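Long-range contacts in VP4 CORE protein (Bluetongue virus, PDB 2JHP), which caps viral RNA as a multifunctional enzyme of the virus core and is one of five proteins forming the inner capsid: residues A[119-124]-A[431-436]; A[131-136]-A[404-409]. All coordinates share one frame; numbering follows the deposited sequence.

The two contacts adjoin, with centres about 9 Å apart, and share one mixed sheet. Along the chain the order is 119-124, 131-136, 404-409, 431-436, so interaction 1 spans interaction 2. Helix 114-128 leads directly into strand 131-132. Strand 406-408 lies between strands 131-132 and 433-437 in the sheet, parallel to both. Interaction 2 joins strands 131-132 and 406-408, and interaction 1 lays the helix against 433-437. The second seven-stranded sheet of the chain is formed between 131-136 and 404-409, after strand 149-152 and before strand 393-394. Both contacts touch the same S-adenosyl-L-homocysteine: interaction 1 holds its carboxylate, interaction 2 its amino group and ribose.

Interaction 1 of 2, residues A[119-124]-A[431-436]; sequences DALRNY and SVIATA. With SAH (S-adenosyl-L-homocysteine), chain B.
One carboxylate oxygen of S-adenosyl-L-homocysteine, atom O, is gripped by two nitrogens of Arg122. Arg122 NE lies 2.9 Å from SAH O, with an N-H...O angle of 162°. Arg122 NH2 adds a weak bond to SAH O and a better one, 3.0 Å, from Arg122 NH2 to SAH OXT. SAH O sits at the edge of the guanidinium, in its plane. The remaining nitrogen, Arg122 NH1, forms a salt bridge to Asp119 OD1 at 3.0 Å. Asp119 OD1 lies in the guanidinium plane but is itself met from above its carboxylate plane. With partners on all three nitrogens, the guanidinium has little freedom to turn, and Asp119 acts as a second-shell residue. Arg122 also belongs to a guanine pocket.

Arg122 leaves the helix away from strand 433-436, whereas Leu121 and Tyr124 point toward it. The centre of the packing is Ile433 CD1. It lies 3.7 Å from Tyr124 CD2, an oblique approach to the ring. It also meets the helix backbone, 3.7 Å from Leu121 O, and the base of the Leu121 side chain. Ile433 CG1 is anti to the backbone N (chi1 -176°), and an extended chi2 of 164° sets CD1 at the helix. Further along, Leu121 CD1 meets Thr435 CG2 at 3.9 Å. No hydrogen bond joins the two segments. The polar ends have other partners: Tyr124 OH bonds to Glu505 and Thr435 OG1 to Phe410 N. Leu477 of helix 470-480 and Val501 and Leu503 of strand 499-503 extend the apolar layer.

The helix and strand run roughly antiparallel, with axes 9.6 Å apart. A helix packed on a sheet of order 3-2-1-4-5-7-6 is typical of the Rossmann-like methyltransferase fold, consistent with an orbivirus capping 2'-O-methyltransferase.

Interaction 2 of 2, residues A[131-136]-A[404-409]; sequences EFHGSE and EPRADL. With SAH (S-adenosyl-L-homocysteine), chain B.
The backbone N and O of Glu131 are both satisfied, by Pro405 O and Ala407 N. Glu131 N donates to Pro405 O at 3.0 Å, and Glu131 O accepts from Ala407 N at 2.7 Å. His133 N then donates to Ala407 O at 3.1 Å. Beyond this point a water links the two segments, donating to His133 O and accepting from Leu409 N. Strands 131-132 and 406-408 are parallel neighbours in a sheet whose strand order fits a Rossmann-like methyltransferase, and the residues after them hold the ligand. The amino group SAH N donates to Gly134 O at 2.9 Å and to Leu409 O. The ribose SAH O3' donates to Glu136 OE2 at 2.7 Å.

On the face of Glu131 and Arg406, the Arg406 guanidinium lies flat on the His133 ring, with planes 22° apart and NH2 over the rim near CD2. His133 NE2 donates in its ring plane to Glu131 OE1 at 3.0 Å. Arg406 takes Asp408 side-on, NE to OD2 at 2.8 Å and NH2 to OD1. Arg406 NH2 also bonds to Gly397 O. Asp408 has further partners in Tyr411 OH and Ser431 OG. On the face of Phe132 and Ala407, Ala407 CB sits over the Phe132 ring in a CH-pi contact.

Interaction 1 of 2, residues A[119-124]-A[431-436]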
ATOM      1  N   ASP A 119      -4.831   1.179   2.759  1.00 20.68           N
ATOM      2  CA  ASP A 119      -5.646   1.802   1.711  1.00 13.92           C
ATOM      3  C   ASP A 119      -6.143   3.183   2.100  1.00 16.47           C
ATOM      4  O   ASP A 119      -6.300   4.054   1.249  1.00 15.30           O
ATOM      5  CB  ASP A 119      -6.872   0.942   1.370  1.00 17.28           C
ATOM      6  CG  ASP A 119      -6.533  -0.300   0.545  1.00 17.92           C
ATOM      7  OD1 ASP A 119      -5.346  -0.641   0.337  1.00 35.47           O
ATOM      8  OD2 ASP A 119      -7.499  -0.956   0.119  1.00 25.74           O
ATOM      9  N   ALA A 120      -6.426   3.354   3.383  1.00 20.27           N
ATOM     10  CA  ALA A 120      -6.863   4.625   3.893  1.00 19.58           C
ATOM     11  C   ALA A 120      -5.719   5.631   3.791  1.00 20.47           C
ATOM     12  O   ALA A 120      -5.918   6.746   3.331  1.00 24.23           O
ATOM     13  CB  ALA A 120      -7.350   4.478   5.301  1.00 16.12           C
ATOM     14  N   LEU A 121      -4.516   5.222   4.173  1.00 20.17           N
ATOM     15  CA  LEU A 121      -3.340   6.066   4.024  1.00 35.58           C
ATOM     16  C   LEU A 121      -2.992   6.340   2.567  1.00 33.83           C
ATOM     17  O   LEU A 121      -2.500   7.412   2.245  1.00 17.13           O
ATOM     18  CB  LEU A 121      -2.132   5.448   4.723  1.00 22.63           C
ATOM     19  CG  LEU A 121      -2.178   5.270   6.240  1.00 19.89           C
ATOM     20  CD1 LEU A 121      -0.776   4.908   6.766  1.00 11.88           C
ATOM     21  CD2 LEU A 121      -2.713   6.507   6.948  1.00 30.59           C
ATOM     22  N   ARG A 122      -3.228   5.373   1.688  1.00 12.83           N
ATOM     23  CA  ARG A 122      -2.849   5.537   0.300  1.00 18.40           C
ATOM     24  C   ARG A 122      -3.819   6.453  -0.429  1.00 17.48           C
ATOM     25  O   ARG A 122      -3.414   7.195  -1.330  1.00 14.86           O
ATOM     26  CB  ARG A 122      -2.750   4.197  -0.414  1.00 19.45           C
ATOM     27  CG  ARG A 122      -1.782   4.225  -1.604  1.00 15.54           C
ATOM     28  CD  ARG A 122      -1.627   2.877  -2.306  1.00 25.97           C
ATOM     29  NE  ARG A 122      -1.128   1.862  -1.386  1.00  6.02           N
ATOM     30  CZ  ARG A 122      -1.904   0.988  -0.765  1.00 18.74           C
ATOM     31  NH1 ARG A 122      -3.208   1.013  -0.990  1.00  8.07           N
ATOM     32  NH2 ARG A 122      -1.377   0.107   0.076  1.00  8.65           N
ATOM     33  N   ASN A 123      -5.094   6.412  -0.043  1.00 12.22           N
ATOM     34  CA  ASN A 123      -6.085   7.270  -0.668  1.00 15.40           C
ATOM     35  C   ASN A 123      -5.834   8.712  -0.343  1.00 -8.64           C
ATOM     36  O   ASN A 123      -5.883   9.528  -1.219  1.00 12.86           O
ATOM     37  CB  ASN A 123      -7.510   6.825  -0.344  1.00 18.43           C
ATOM     38  CG  ASN A 123      -7.852   5.457  -0.963  1.00 80.94           C
ATOM     39  OD1 ASN A 123      -7.091   4.896  -1.766  1.00 28.20           O
ATOM     40  ND2 ASN A 123      -9.001   4.918  -0.577  1.00 24.90           N
ATOM     41  N   TYR A 124      -5.488   9.007   0.902  1.00 19.47           N
ATOM     42  CA  TYR A 124      -5.067  10.359   1.278  1.00 13.05           C
ATOM     43  C   TYR A 124      -3.893  10.798   0.393  1.00 14.09           C
ATOM     44  O   TYR A 124      -3.857  11.947  -0.094  1.00 12.86           O
ATOM     45  CB  TYR A 124      -4.694  10.431   2.768  1.00 13.26           C
ATOM     46  CG  TYR A 124      -3.897  11.668   3.163  1.00 29.51           C
ATOM     47  CD1 TYR A 124      -4.536  12.882   3.435  1.00 28.85           C
ATOM     48  CD2 TYR A 124      -2.498  11.622   3.267  1.00 10.92           C
ATOM     49  CE1 TYR A 124      -3.811  14.015   3.801  1.00 19.08           C
ATOM     50  CE2 TYR A 124      -1.756  12.757   3.631  1.00 20.86           C
ATOM     51  CZ  TYR A 124      -2.421  13.952   3.895  1.00 11.94           C
ATOM     52  OH  TYR A 124      -1.696  15.082   4.246  1.00 28.21           O
ATOM     53  N   SER A 431       8.471  14.104   2.989  1.00 29.47           N
ATOM     54  CA  SER A 431       7.397  13.337   2.358  1.00 18.22           C
ATOM     55  C   SER A 431       6.036  13.895   2.759  1.00 19.39           C
ATOM     56  O   SER A 431       5.901  14.474   3.835  1.00 19.29           O
ATOM     57  CB  SER A 431       7.508  11.862   2.723  1.00 30.42           C
ATOM     58  OG  SER A 431       6.414  11.137   2.206  1.00 16.43           O
ATOM     59  N   VAL A 432       5.041  13.738   1.886  1.00 14.58           N
ATOM     60  CA  VAL A 432       3.683  14.194   2.188  1.00 20.27           C
ATOM     61  C   VAL A 432       3.056  13.225   3.164  1.00 10.99           C
ATOM     62  O   VAL A 432       2.256  13.614   4.009  1.00 11.39           O
ATOM     63  CB  VAL A 432       2.789  14.309   0.931  1.00 24.79           C
ATOM     64  CG1 VAL A 432       1.376  14.699   1.309  1.00 18.56           C
ATOM     65  CG2 VAL A 432       3.356  15.327  -0.047  1.00 18.59           C
ATOM     66  N   ILE A 433       3.421  11.956   3.013  1.00 11.40           N
ATOM     67  CA  ILE A 433       2.988  10.879   3.892  1.00 15.88           C
ATOM     68  C   ILE A 433       3.988   9.746   3.791  1.00 44.70           C
ATOM     69  O   ILE A 433       4.251   9.223   2.703  1.00 14.56           O
ATOM     70  CB  ILE A 433       1.533  10.377   3.612  1.00 16.25           C
ATOM     71  CG1 ILE A 433       1.147   9.313   4.654  1.00 15.54           C
ATOM     72  CG2 ILE A 433       1.367   9.886   2.183  1.00-12.01           C
ATOM     73  CD1 ILE A 433      -0.335   9.005   4.744  1.00 20.84           C
ATOM     74  N   ALA A 434       4.570   9.389   4.929  1.00 16.59           N
ATOM     75  CA  ALA A 434       5.538   8.298   4.978  1.00 25.10           C
ATOM     76  C   ALA A 434       5.258   7.396   6.183  1.00 19.17           C
ATOM     77  O   ALA A 434       4.683   7.845   7.185  1.00 22.89           O
ATOM     78  CB  ALA A 434       6.949   8.857   5.019  1.00 10.05           C
ATOM     79  N   THR A 435       5.625   6.125   6.069  1.00 17.60           N
ATOM     80  CA  THR A 435       5.466   5.181   7.177  1.00 30.24           C
ATOM     81  C   THR A 435       6.792   4.545   7.577  1.00 17.90           C
ATOM     82  O   THR A 435       7.675   4.374   6.749  1.00 19.32           O
ATOM     83  CB  THR A 435       4.481   4.041   6.849  1.00 30.01           C
ATOM     84  OG1 THR A 435       4.931   3.353   5.680  1.00 35.65           O
ATOM     85  CG2 THR A 435       3.074   4.565   6.647  1.00 42.01           C
ATOM     86  N   ALA A 436       6.900   4.201   8.853  1.00 21.85           N
ATOM     87  CA  ALA A 436       8.036   3.468   9.370  1.00 22.45           C
ATOM     88  C   ALA A 436       7.580   2.477  10.434  1.00 25.02           C
ATOM     89  O   ALA A 436       6.778   2.794  11.309  1.00 33.73           O
ATOM     90  CB  ALA A 436       9.078   4.417   9.936  1.00 46.19           C
TER
HETATM   91  N   SAH B1645       4.350   1.232  -1.191  1.00 34.62           N
HETATM   92  CA  SAH B1645       3.355   0.143  -1.449  1.00 17.59           C
HETATM   93  CB  SAH B1645       3.914  -1.280  -1.358  1.00 14.75           C
HETATM   94  CG  SAH B1645       5.129  -1.569  -0.497  1.00 48.60           C
HETATM   95  SD  SAH B1645       5.771  -3.229  -0.845  1.00 14.02           S
HETATM   96  C   SAH B1645       2.096   0.285  -0.609  1.00 19.67           C
HETATM   97  O   SAH B1645       1.577   1.391  -0.441  1.00 20.34           O
HETATM   98  OXT SAH B1645       1.549  -0.699  -0.111  1.00 46.07           O
HETATM   99  C5' SAH B1645       7.468  -2.624  -0.615  1.00 -6.02           C
HETATM  100  C4' SAH B1645       8.207  -2.417  -1.926  1.00  4.74           C
HETATM  101  O4' SAH B1645       9.131  -1.352  -1.818  1.00  7.70           O
HETATM  102  C3' SAH B1645       8.996  -3.652  -2.354  1.00  0.69           C
HETATM  103  O3' SAH B1645       8.794  -3.800  -3.750  1.00 -7.14           O
HETATM  104  C2' SAH B1645      10.448  -3.283  -2.094  1.00 -0.27           C
HETATM  105  O2' SAH B1645      11.335  -3.852  -3.019  1.00 10.14           O
HETATM  106  C1' SAH B1645      10.418  -1.764  -2.264  1.00 -1.73           C
HETATM  107  N9  SAH B1645      11.518  -1.077  -1.551  1.00 14.19           N
HETATM  108  C8  SAH B1645      12.060  -1.405  -0.330  1.00 -2.81           C
HETATM  109  N7  SAH B1645      13.052  -0.522  -0.044  1.00 19.58           N
HETATM  110  C5  SAH B1645      13.154   0.364  -1.062  1.00 -6.33           C
HETATM  111  C6  SAH B1645      13.982   1.467  -1.288  1.00 10.97           C
HETATM  112  N6  SAH B1645      14.898   1.815  -0.386  1.00  9.62           N
HETATM  113  N1  SAH B1645      13.845   2.210  -2.446  1.00  5.85           N
HETATM  114  C2  SAH B1645      12.887   1.860  -3.381  1.00 18.83           C
HETATM  115  N3  SAH B1645      12.063   0.770  -3.162  1.00  8.90           N
HETATM  116  C4  SAH B1645      12.192   0.028  -2.022  1.00 -4.23           C

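Interaction 2 of 2, residues A[131-136]-A[404-409]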
ATOM      1  N   GLU A 131       4.220  11.906  -6.745  1.00 11.16           N
ATOM      2  CA  GLU A 131       5.206  10.821  -6.723  1.00 17.87           C
ATOM      3  C   GLU A 131       4.916   9.742  -5.662  1.00 19.92           C
ATOM      4  O   GLU A 131       4.581  10.069  -4.511  1.00 21.29           O
ATOM      5  CB  GLU A 131       6.611  11.378  -6.485  1.00 13.73           C
ATOM      6  CG  GLU A 131       7.121  12.348  -7.531  1.00 11.31           C
ATOM      7  CD  GLU A 131       8.633  12.498  -7.503  1.00 87.25           C
ATOM      8  OE1 GLU A 131       9.267  12.008  -6.549  1.00 24.34           O
ATOM      9  OE2 GLU A 131       9.195  13.098  -8.437  1.00 29.00           O
ATOM     10  N   PHE A 132       5.051   8.471  -6.058  1.00 11.92           N
ATOM     11  CA  PHE A 132       4.910   7.329  -5.143  1.00 11.52           C
ATOM     12  C   PHE A 132       6.133   6.433  -5.186  1.00 16.02           C
ATOM     13  O   PHE A 132       6.509   5.935  -6.246  1.00 19.27           O
ATOM     14  CB  PHE A 132       3.661   6.528  -5.449  1.00-12.34           C
ATOM     15  CG  PHE A 132       2.420   7.241  -5.095  1.00 25.46           C
ATOM     16  CD1 PHE A 132       1.965   8.304  -5.879  1.00 17.82           C
ATOM     17  CD2 PHE A 132       1.696   6.877  -3.962  1.00 21.10           C
ATOM     18  CE1 PHE A 132       0.803   8.985  -5.542  1.00 14.88           C
ATOM     19  CE2 PHE A 132       0.532   7.555  -3.611  1.00  9.00           C
ATOM     20  CZ  PHE A 132       0.086   8.612  -4.403  1.00 20.30           C
ATOM     21  N   HIS A 133       6.763   6.244  -4.029  1.00 14.14           N
ATOM     22  CA  HIS A 133       7.954   5.406  -3.945  1.00 22.62           C
ATOM     23  C   HIS A 133       7.706   4.075  -3.232  1.00 11.88           C
ATOM     24  O   HIS A 133       6.725   3.922  -2.503  1.00 15.92           O
ATOM     25  CB  HIS A 133       9.111   6.198  -3.343  1.00  9.48           C
ATOM     26  CG  HIS A 133       9.503   7.387  -4.168  1.00 13.77           C
ATOM     27  ND1 HIS A 133      10.499   7.338  -5.120  1.00  9.01           N
ATOM     28  CD2 HIS A 133       9.003   8.645  -4.213  1.00 -5.03           C
ATOM     29  CE1 HIS A 133      10.608   8.518  -5.704  1.00 11.21           C
ATOM     30  NE2 HIS A 133       9.711   9.329  -5.172  1.00 10.02           N
ATOM     31  N   GLY A 134       8.591   3.112  -3.493  1.00 17.38           N
ATOM     32  CA  GLY A 134       8.461   1.724  -3.033  1.00 15.42           C
ATOM     33  C   GLY A 134       7.189   1.059  -3.542  1.00 10.32           C
ATOM     34  O   GLY A 134       6.560   0.275  -2.827  1.00 19.97           O
ATOM     35  N   SER A 135       6.804   1.372  -4.775  1.00 18.42           N
ATOM     36  CA  SER A 135       5.462   1.016  -5.238  1.00 10.93           C
ATOM     37  C   SER A 135       5.445  -0.382  -5.773  1.00 10.44           C
ATOM     38  O   SER A 135       6.477  -0.917  -6.125  1.00 11.29           O
ATOM     39  CB  SER A 135       4.961   1.979  -6.321  1.00 15.60           C
ATOM     40  OG  SER A 135       4.942   3.321  -5.871  1.00 18.10           O
ATOM     41  N   GLU A 136       4.254  -0.964  -5.820  1.00 13.00           N
ATOM     42  CA  GLU A 136       4.018  -2.253  -6.463  1.00 10.34           C
ATOM     43  C   GLU A 136       2.616  -2.217  -7.027  1.00  8.47           C
ATOM     44  O   GLU A 136       1.989  -1.153  -7.029  1.00 13.92           O
ATOM     45  CB  GLU A 136       4.172  -3.383  -5.466  1.00 14.27           C
ATOM     46  CG  GLU A 136       5.576  -3.819  -5.237  1.00-14.63           C
ATOM     47  CD  GLU A 136       5.611  -5.031  -4.370  1.00 -6.54           C
ATOM     48  OE1 GLU A 136       4.538  -5.604  -4.103  1.00 17.73           O
ATOM     49  OE2 GLU A 136       6.693  -5.436  -3.947  1.00 10.61           O
ATOM     50  N   GLU A 404       8.321  17.222  -7.250  1.00 16.97           N
ATOM     51  CA  GLU A 404       6.882  17.124  -7.031  1.00 13.86           C
ATOM     52  C   GLU A 404       6.611  16.581  -5.630  1.00 21.56           C
ATOM     53  O   GLU A 404       7.463  15.877  -5.074  1.00 18.27           O
ATOM     54  CB  GLU A 404       6.266  16.195  -8.082  1.00 18.17           C
ATOM     55  CG  GLU A 404       6.631  16.534  -9.529  1.00 12.54           C
ATOM     56  CD  GLU A 404       5.839  17.707 -10.088  1.00 43.21           C
ATOM     57  OE1 GLU A 404       4.782  18.046  -9.512  1.00 11.45           O
ATOM     58  OE2 GLU A 404       6.269  18.287 -11.111  1.00 32.30           O
ATOM     59  N   PRO A 405       5.444  16.923  -5.039  1.00  6.25           N
ATOM     60  CA  PRO A 405       5.101  16.299  -3.753  1.00 -4.82           C
ATOM     61  C   PRO A 405       5.043  14.764  -3.847  1.00 10.54           C
ATOM     62  O   PRO A 405       4.501  14.227  -4.805  1.00 15.91           O
ATOM     63  CB  PRO A 405       3.734  16.906  -3.393  1.00  8.99           C
ATOM     64  CG  PRO A 405       3.253  17.590  -4.603  1.00  3.07           C
ATOM     65  CD  PRO A 405       4.425  17.898  -5.473  1.00  4.73           C
ATOM     66  N   ARG A 406       5.609  14.091  -2.846  1.00 13.17           N
ATOM     67  CA  ARG A 406       5.848  12.654  -2.866  1.00 13.29           C
ATOM     68  C   ARG A 406       5.192  11.920  -1.698  1.00 24.15           C
ATOM     69  O   ARG A 406       4.923  12.511  -0.669  1.00 14.46           O
ATOM     70  CB  ARG A 406       7.351  12.386  -2.863  1.00 18.75           C
ATOM     71  CG  ARG A 406       8.075  12.957  -1.653  1.00 15.21           C
ATOM     72  CD  ARG A 406       9.578  12.644  -1.657  1.00 -9.80           C
ATOM     73  NE  ARG A 406       9.871  11.223  -1.430  1.00 16.76           N
ATOM     74  CZ  ARG A 406      11.027  10.641  -1.739  1.00 26.13           C
ATOM     75  NH1 ARG A 406      12.013  11.337  -2.309  1.00-10.18           N
ATOM     76  NH2 ARG A 406      11.206   9.357  -1.480  1.00 15.04           N
ATOM     77  N   ALA A 407       4.948  10.624  -1.879  1.00 13.26           N
ATOM     78  CA  ALA A 407       4.459   9.729  -0.829  1.00 18.27           C
ATOM     79  C   ALA A 407       5.414   8.549  -0.676  1.00 12.78           C
ATOM     80  O   ALA A 407       6.029   8.104  -1.649  1.00 19.64           O
ATOM     81  CB  ALA A 407       3.056   9.226  -1.158  1.00  4.71           C
ATOM     82  N   ASP A 408       5.527   8.030   0.544  1.00 24.42           N
ATOM     83  CA  ASP A 408       6.556   7.024   0.848  1.00 21.06           C
ATOM     84  C   ASP A 408       6.038   5.898   1.757  1.00 16.79           C
ATOM     85  O   ASP A 408       6.478   5.715   2.895  1.00 16.56           O
ATOM     86  CB  ASP A 408       7.790   7.724   1.413  1.00 15.01           C
ATOM     87  CG  ASP A 408       8.484   8.591   0.370  1.00 19.93           C
ATOM     88  OD1 ASP A 408       9.350   8.053  -0.359  1.00 20.17           O
ATOM     89  OD2 ASP A 408       8.161   9.805   0.282  1.00 17.23           O
ATOM     90  N   LEU A 409       5.079   5.156   1.220  1.00 17.49           N
ATOM     91  CA  LEU A 409       4.272   4.259   2.020  1.00 26.62           C
ATOM     92  C   LEU A 409       4.835   2.824   2.041  1.00 21.31           C
ATOM     93  O   LEU A 409       5.110   2.238   0.999  1.00 20.40           O
ATOM     94  CB  LEU A 409       2.822   4.294   1.521  1.00 21.94           C
ATOM     95  CG  LEU A 409       2.062   5.621   1.623  1.00 24.64           C
ATOM     96  CD1 LEU A 409       0.814   5.632   0.791  1.00-10.45           C
ATOM     97  CD2 LEU A 409       1.735   5.920   3.067  1.00 14.53           C
TER
HETATM   98  N   SAH B1645       4.350   1.232  -1.191  1.00 34.62           N
HETATM   99  CA  SAH B1645       3.355   0.143  -1.449  1.00 17.59           C
HETATM  100  CB  SAH B1645       3.914  -1.280  -1.358  1.00 14.75           C
HETATM  101  CG  SAH B1645       5.129  -1.569  -0.497  1.00 48.60           C
HETATM  102  SD  SAH B1645       5.771  -3.229  -0.845  1.00 14.02           S
HETATM  103  C   SAH B1645       2.096   0.285  -0.609  1.00 19.67           C
HETATM  104  O   SAH B1645       1.577   1.391  -0.441  1.00 20.34           O
HETATM  105  OXT SAH B1645       1.549  -0.699  -0.111  1.00 46.07           O
HETATM  106  C5' SAH B1645       7.468  -2.624  -0.615  1.00 -6.02           C
HETATM  107  C4' SAH B1645       8.207  -2.417  -1.926  1.00  4.74           C
HETATM  108  O4' SAH B1645       9.131  -1.352  -1.818  1.00  7.70           O
HETATM  109  C3' SAH B1645       8.996  -3.652  -2.354  1.00  0.69           C
HETATM  110  O3' SAH B1645       8.794  -3.800  -3.750  1.00 -7.14           O
HETATM  111  C2' SAH B1645      10.448  -3.283  -2.094  1.00 -0.27           C
HETATM  112  O2' SAH B1645      11.335  -3.852  -3.019  1.00 10.14           O
HETATM  113  C1' SAH B1645      10.418  -1.764  -2.264  1.00 -1.73           C
HETATM  114  N9  SAH B1645      11.518  -1.077  -1.551  1.00 14.19           N
HETATM  115  C8  SAH B1645      12.060  -1.405  -0.330  1.00 -2.81           C
HETATM  116  N7  SAH B1645      13.052  -0.522  -0.044  1.00 19.58           N
HETATM  117  C5  SAH B1645      13.154   0.364  -1.062  1.00 -6.33           C
HETATM  118  C6  SAH B1645      13.982   1.467  -1.288  1.00 10.97           C
HETATM  119  N6  SAH B1645      14.898   1.815  -0.386  1.00  9.62           N
HETATM  120  N1  SAH B1645      13.845   2.210  -2.446  1.00  5.85           N
HETATM  121  C2  SAH B1645      12.887   1.860  -3.381  1.00 18.83           C
HETATM  122  N3  SAH B1645      12.063   0.770  -3.162  1.00  8.90           N
HETATM  123  C4  SAH B1645      12.192   0.028  -2.022  1.00 -4.23           C
HETATM  124  O   HOH W   1       4.446   5.266  -1.286  1.00  9.55           O